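Local coordinates for dihydroneopterin triphosphate diphosphatase (Escherichia coli O157:H7, PDB 5U7F), which hydrolyses dihydroneopterin triphosphate to the monophosphate and pyrophosphate for folate biosynthesis, and probably also cleaves nucleoside triphosphates, preferring dATP, at residues Lys7-Ile16 / Ser38-Ala49. Numbering follows the deposited sequence.
Sequences KRPVSILVVI and SVTGSVEEGETA. With CO (cobalt (II) ion), chain F; SO4 (sulfate ion), chain C.
Bends at chi2 (-132°) and chi3 (-46°) fold the Arg8 side chain back over Val43, where the guanidinium meets Val43 O along its edge. NE and NH2 share this carbonyl in two weak hydrogen bonds, NE at 2.8 Å, while the carboxylates of Glu44 and Glu45 lie nearby without touching the charged group. In Ile12, chi1 of 56° sets CG1 between the backbone N and the carbonyl carbon, over Gly41 O. Its other branch, CG2, packs at 3.8 Å on Val43 CG2, the two side chains crossing at about a right angle, and also meets Ala49 CB. On the other face of the ladder Leu13 CD1 reaches Thr40 CG2 at 3.6 Å.

Strands 10-16 and 39-42 run antiparallel. Ile12 and Gly41 form a hydrogen-bonded pair, Ile12 N giving to Gly41 O and Gly41 N to Ile12 O. Val14 N donates to Val39 O, and Val43 N continues the pairing to Val10 O.

The Thr40 carbonyl points out of this ladder to bind a cobalt ion at 2.0 Å, with two waters, a sulfate oxygen, Glu60 and Glu117 as the other ligands. Ser42 N donates to the same sulfate at 3.1 Å, and Lys7 NZ approaches it from the other segment. Lys7 and Thr40 are probably substrate-binding residues, so the sulfate, probably from the crystallisation liquor, may mark where a substrate phosphate lies. Thr40, just before the Nudix box, and Ser42, within it, thus turn backbone groups to metal and anion at the end of the strand.

In the mixed Nudix sheet, strand 10-18 lies between strands 36-42 and 97-107. Helix 49-61 packs on Val14 and Val39, whereas helix 136-147 covers Leu13 and Val15 on the opposite face.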
loop_
_atom_site.group_PDB
_atom_site.type_symbol
_atom_site.label_atom_id
_atom_site.label_comp_id
_atom_site.label_asym_id
_atom_site.label_seq_id
_atom_site.Cartn_x
_atom_site.Cartn_y
_atom_site.Cartn_z
ATOM N N LYS A 7 12.131 -1.308 11.380
ATOM C CA LYS A 7 10.753 -1.237 10.938
ATOM C C LYS A 7 9.848 -2.034 11.907
ATOM O O LYS A 7 10.282 -3.041 12.477
ATOM C CB LYS A 7 10.615 -1.806 9.528
ATOM C CG LYS A 7 11.018 -0.895 8.388
ATOM C CD LYS A 7 10.429 -1.406 7.071
ATOM C CE LYS A 7 10.369 -0.299 6.021
ATOM N NZ LYS A 7 9.142 -0.374 5.180
ATOM N N ARG A 8 8.606 -1.609 12.095
ATOM C CA ARG A 8 7.692 -2.372 12.958
ATOM C C ARG A 8 6.980 -3.447 12.125
ATOM O O ARG A 8 6.590 -3.177 10.994
ATOM C CB ARG A 8 6.670 -1.450 13.625
ATOM C CG ARG A 8 7.264 -0.337 14.507
ATOM C CD ARG A 8 6.573 -0.242 15.893
ATOM N NE ARG A 8 5.118 -0.275 15.798
ATOM C CZ ARG A 8 4.339 -1.339 16.039
ATOM N NH1 ARG A 8 4.850 -2.515 16.427
ATOM N NH2 ARG A 8 3.017 -1.225 15.884
ATOM N N PRO A 9 6.778 -4.651 12.678
ATOM C CA PRO A 9 6.127 -5.726 11.912
ATOM C C PRO A 9 4.583 -5.698 11.986
ATOM O O PRO A 9 3.936 -6.736 11.996
ATOM C CB PRO A 9 6.674 -6.975 12.565
ATOM C CG PRO A 9 6.891 -6.573 13.980
ATOM C CD PRO A 9 7.312 -5.151 13.960
ATOM N N VAL A 10 4.043 -4.488 12.063
ATOM C CA VAL A 10 2.616 -4.220 11.984
ATOM C C VAL A 10 2.483 -3.112 10.950
ATOM O O VAL A 10 3.087 -2.048 11.084
ATOM C CB VAL A 10 2.025 -3.793 13.345
ATOM C CG1 VAL A 10 0.556 -3.360 13.204
ATOM C CG2 VAL A 10 2.132 -4.911 14.355
ATOM N N SER A 11 1.748 -3.381 9.888
ATOM C CA SER A 11 1.709 -2.462 8.753
ATOM C C SER A 11 0.292 -2.317 8.183
ATOM O O SER A 11 -0.646 -3.022 8.587
ATOM C CB SER A 11 2.672 -2.949 7.675
ATOM O OG SER A 11 2.151 -4.094 7.016
ATOM N N ILE A 12 0.165 -1.367 7.277
ATOM C CA ILE A 12 -1.054 -1.121 6.541
ATOM C C ILE A 12 -0.758 -1.168 5.056
ATOM O O ILE A 12 0.387 -0.992 4.615
ATOM C CB ILE A 12 -1.724 0.222 6.943
ATOM C CG1 ILE A 12 -0.795 1.421 6.788
ATOM C CG2 ILE A 12 -2.216 0.151 8.387
ATOM C CD1 ILE A 12 -0.716 1.980 5.402
ATOM N N LEU A 13 -1.794 -1.497 4.297
ATOM C CA LEU A 13 -1.760 -1.503 2.841
ATOM C C LEU A 13 -2.938 -0.660 2.387
ATOM O O LEU A 13 -4.038 -0.862 2.880
ATOM C CB LEU A 13 -1.874 -2.929 2.295
ATOM C CG LEU A 13 -2.247 -3.100 0.818
ATOM C CD1 LEU A 13 -1.016 -2.896 0.030
ATOM C CD2 LEU A 13 -2.825 -4.474 0.562
ATOM N N VAL A 14 -2.717 0.315 1.505
ATOM C CA VAL A 14 -3.824 1.102 0.959
ATOM C C VAL A 14 -3.875 0.913 -0.546
ATOM O O VAL A 14 -2.972 1.324 -1.298
ATOM C CB VAL A 14 -3.711 2.606 1.293
ATOM C CG1 VAL A 14 -4.910 3.357 0.697
ATOM C CG2 VAL A 14 -3.625 2.827 2.783
ATOM N N VAL A 15 -4.909 0.227 -1.001
ATOM C CA VAL A 15 -5.086 0.051 -2.426
ATOM C C VAL A 15 -5.779 1.278 -2.969
ATOM O O VAL A 15 -6.956 1.554 -2.669
ATOM C CB VAL A 15 -5.870 -1.241 -2.757
ATOM C CG1 VAL A 15 -5.971 -1.413 -4.227
ATOM C CG2 VAL A 15 -5.158 -2.459 -2.173
ATOM N N ILE A 16 -5.011 2.030 -3.746
ATOM C CA ILE A 16 -5.485 3.217 -4.441
ATOM C C ILE A 16 -5.910 2.893 -5.871
ATOM O O ILE A 16 -5.203 2.248 -6.639
ATOM C CB ILE A 16 -4.409 4.329 -4.449
ATOM C CG1 ILE A 16 -4.103 4.748 -3.018
ATOM C CG2 ILE A 16 -4.874 5.551 -5.269
ATOM C CD1 ILE A 16 -3.080 5.830 -2.846
ATOM N N SER A 38 1.040 -1.137 -4.127
ATOM C CA SER A 38 0.222 -0.054 -3.614
ATOM C C SER A 38 0.944 0.578 -2.393
ATOM O O SER A 38 2.098 0.218 -2.075
ATOM C CB SER A 38 -1.187 -0.581 -3.237
ATOM O OG SER A 38 -1.683 -1.475 -4.231
ATOM N N VAL A 39 0.324 1.563 -1.755
ATOM C CA VAL A 39 0.934 2.202 -0.590
ATOM C C VAL A 39 0.986 1.231 0.607
ATOM O O VAL A 39 -0.021 0.646 0.956
ATOM C CB VAL A 39 0.171 3.475 -0.224
ATOM C CG1 VAL A 39 0.561 4.003 1.133
ATOM C CG2 VAL A 39 0.422 4.545 -1.284
ATOM N N THR A 40 2.168 1.029 1.193
ATOM C CA THR A 40 2.290 0.237 2.434
ATOM C C THR A 40 3.081 1.062 3.429
ATOM O O THR A 40 3.814 1.963 3.040
ATOM C CB THR A 40 2.972 -1.146 2.242
ATOM O OG1 THR A 40 4.350 -0.976 1.897
ATOM C CG2 THR A 40 2.272 -1.970 1.190
ATOM N N GLY A 41 2.910 0.787 4.718
ATOM C CA GLY A 41 3.713 1.456 5.718
ATOM C C GLY A 41 3.508 0.858 7.086
ATOM O O GLY A 41 2.442 0.291 7.348
ATOM N N SER A 42 4.525 0.985 7.937
ATOM C CA SER A 42 4.438 0.541 9.338
ATOM C C SER A 42 3.501 1.410 10.169
ATOM O O SER A 42 3.433 2.625 9.989
ATOM C CB SER A 42 5.823 0.542 9.999
ATOM O OG SER A 42 6.670 -0.447 9.452
ATOM N N VAL A 43 2.765 0.757 11.072
ATOM C CA VAL A 43 1.992 1.428 12.110
ATOM C C VAL A 43 2.905 1.770 13.263
ATOM O O VAL A 43 3.436 0.872 13.925
ATOM C CB VAL A 43 0.843 0.546 12.626
ATOM C CG1 VAL A 43 -0.008 1.296 13.652
ATOM C CG2 VAL A 43 0.005 0.081 11.473
ATOM N N GLU A 44 3.081 3.058 13.527
ATOM C CA GLU A 44 3.996 3.487 14.582
ATOM C C GLU A 44 3.355 3.448 15.961
ATOM O O GLU A 44 2.140 3.457 16.104
ATOM C CB GLU A 44 4.507 4.898 14.310
ATOM C CG GLU A 44 5.228 5.040 12.968
ATOM C CD GLU A 44 6.475 4.155 12.853
ATOM O OE1 GLU A 44 7.020 3.748 13.899
ATOM O OE2 GLU A 44 6.913 3.866 11.717
ATOM N N GLU A 45 4.196 3.431 16.980
ATOM C CA GLU A 45 3.716 3.356 18.352
ATOM C C GLU A 45 2.803 4.559 18.641
ATOM O O GLU A 45 3.094 5.695 18.263
ATOM C CB GLU A 45 4.891 3.296 19.340
ATOM C CG GLU A 45 4.813 2.100 20.309
ATOM C CD GLU A 45 6.153 1.731 20.940
ATOM O OE1 GLU A 45 6.409 2.154 22.094
ATOM O OE2 GLU A 45 6.942 0.977 20.312
ATOM N N GLY A 46 1.676 4.293 19.280
ATOM C CA GLY A 46 0.729 5.344 19.594
ATOM C C GLY A 46 -0.268 5.740 18.516
ATOM O O GLY A 46 -1.163 6.521 18.807
ATOM N N GLU A 47 -0.135 5.223 17.294
ATOM C CA GLU A 47 -1.127 5.507 16.258
ATOM C C GLU A 47 -1.924 4.252 15.888
ATOM O O GLU A 47 -1.499 3.117 16.090
ATOM C CB GLU A 47 -0.463 6.155 15.000
ATOM C CG GLU A 47 0.275 5.216 14.047
ATOM C CD GLU A 47 0.963 5.907 12.827
ATOM O OE1 GLU A 47 0.541 7.014 12.395
ATOM O OE2 GLU A 47 1.938 5.321 12.294
ATOM N N THR A 48 -3.117 4.479 15.356
ATOM C CA THR A 48 -3.970 3.389 14.936
ATOM C C THR A 48 -3.698 3.075 13.486
ATOM O O THR A 48 -3.079 3.868 12.814
ATOM C CB THR A 48 -5.431 3.734 15.071
ATOM O OG1 THR A 48 -5.747 4.810 14.158
ATOM C CG2 THR A 48 -5.778 4.128 16.524
ATOM N N ALA A 49 -4.230 1.947 13.013
ATOM C CA ALA A 49 -4.068 1.543 11.634
ATOM C C ALA A 49 -4.657 2.584 10.699
ATOM O O ALA A 49 -4.003 2.969 9.758
ATOM C CB ALA A 49 -4.676 0.210 11.394
HETATM CO CO CO F . 5.659 2.419 2.264
HETATM S S SO4 C . 7.203 2.247 5.204
HETATM O O1 SO4 C . 7.119 0.786 5.041
HETATM O O2 SO4 C . 8.610 2.635 5.077
HETATM O O3 SO4 C . 6.372 2.909 4.182
HETATM O O4 SO4 C . 6.739 2.630 6.533
HETATM O O HOH W 1 -2.873 0.885 -5.393
HETATM O O HOH W 2 6.412 0.445 2.817
HETATM O O HOH W 3 4.727 1.872 0.360
#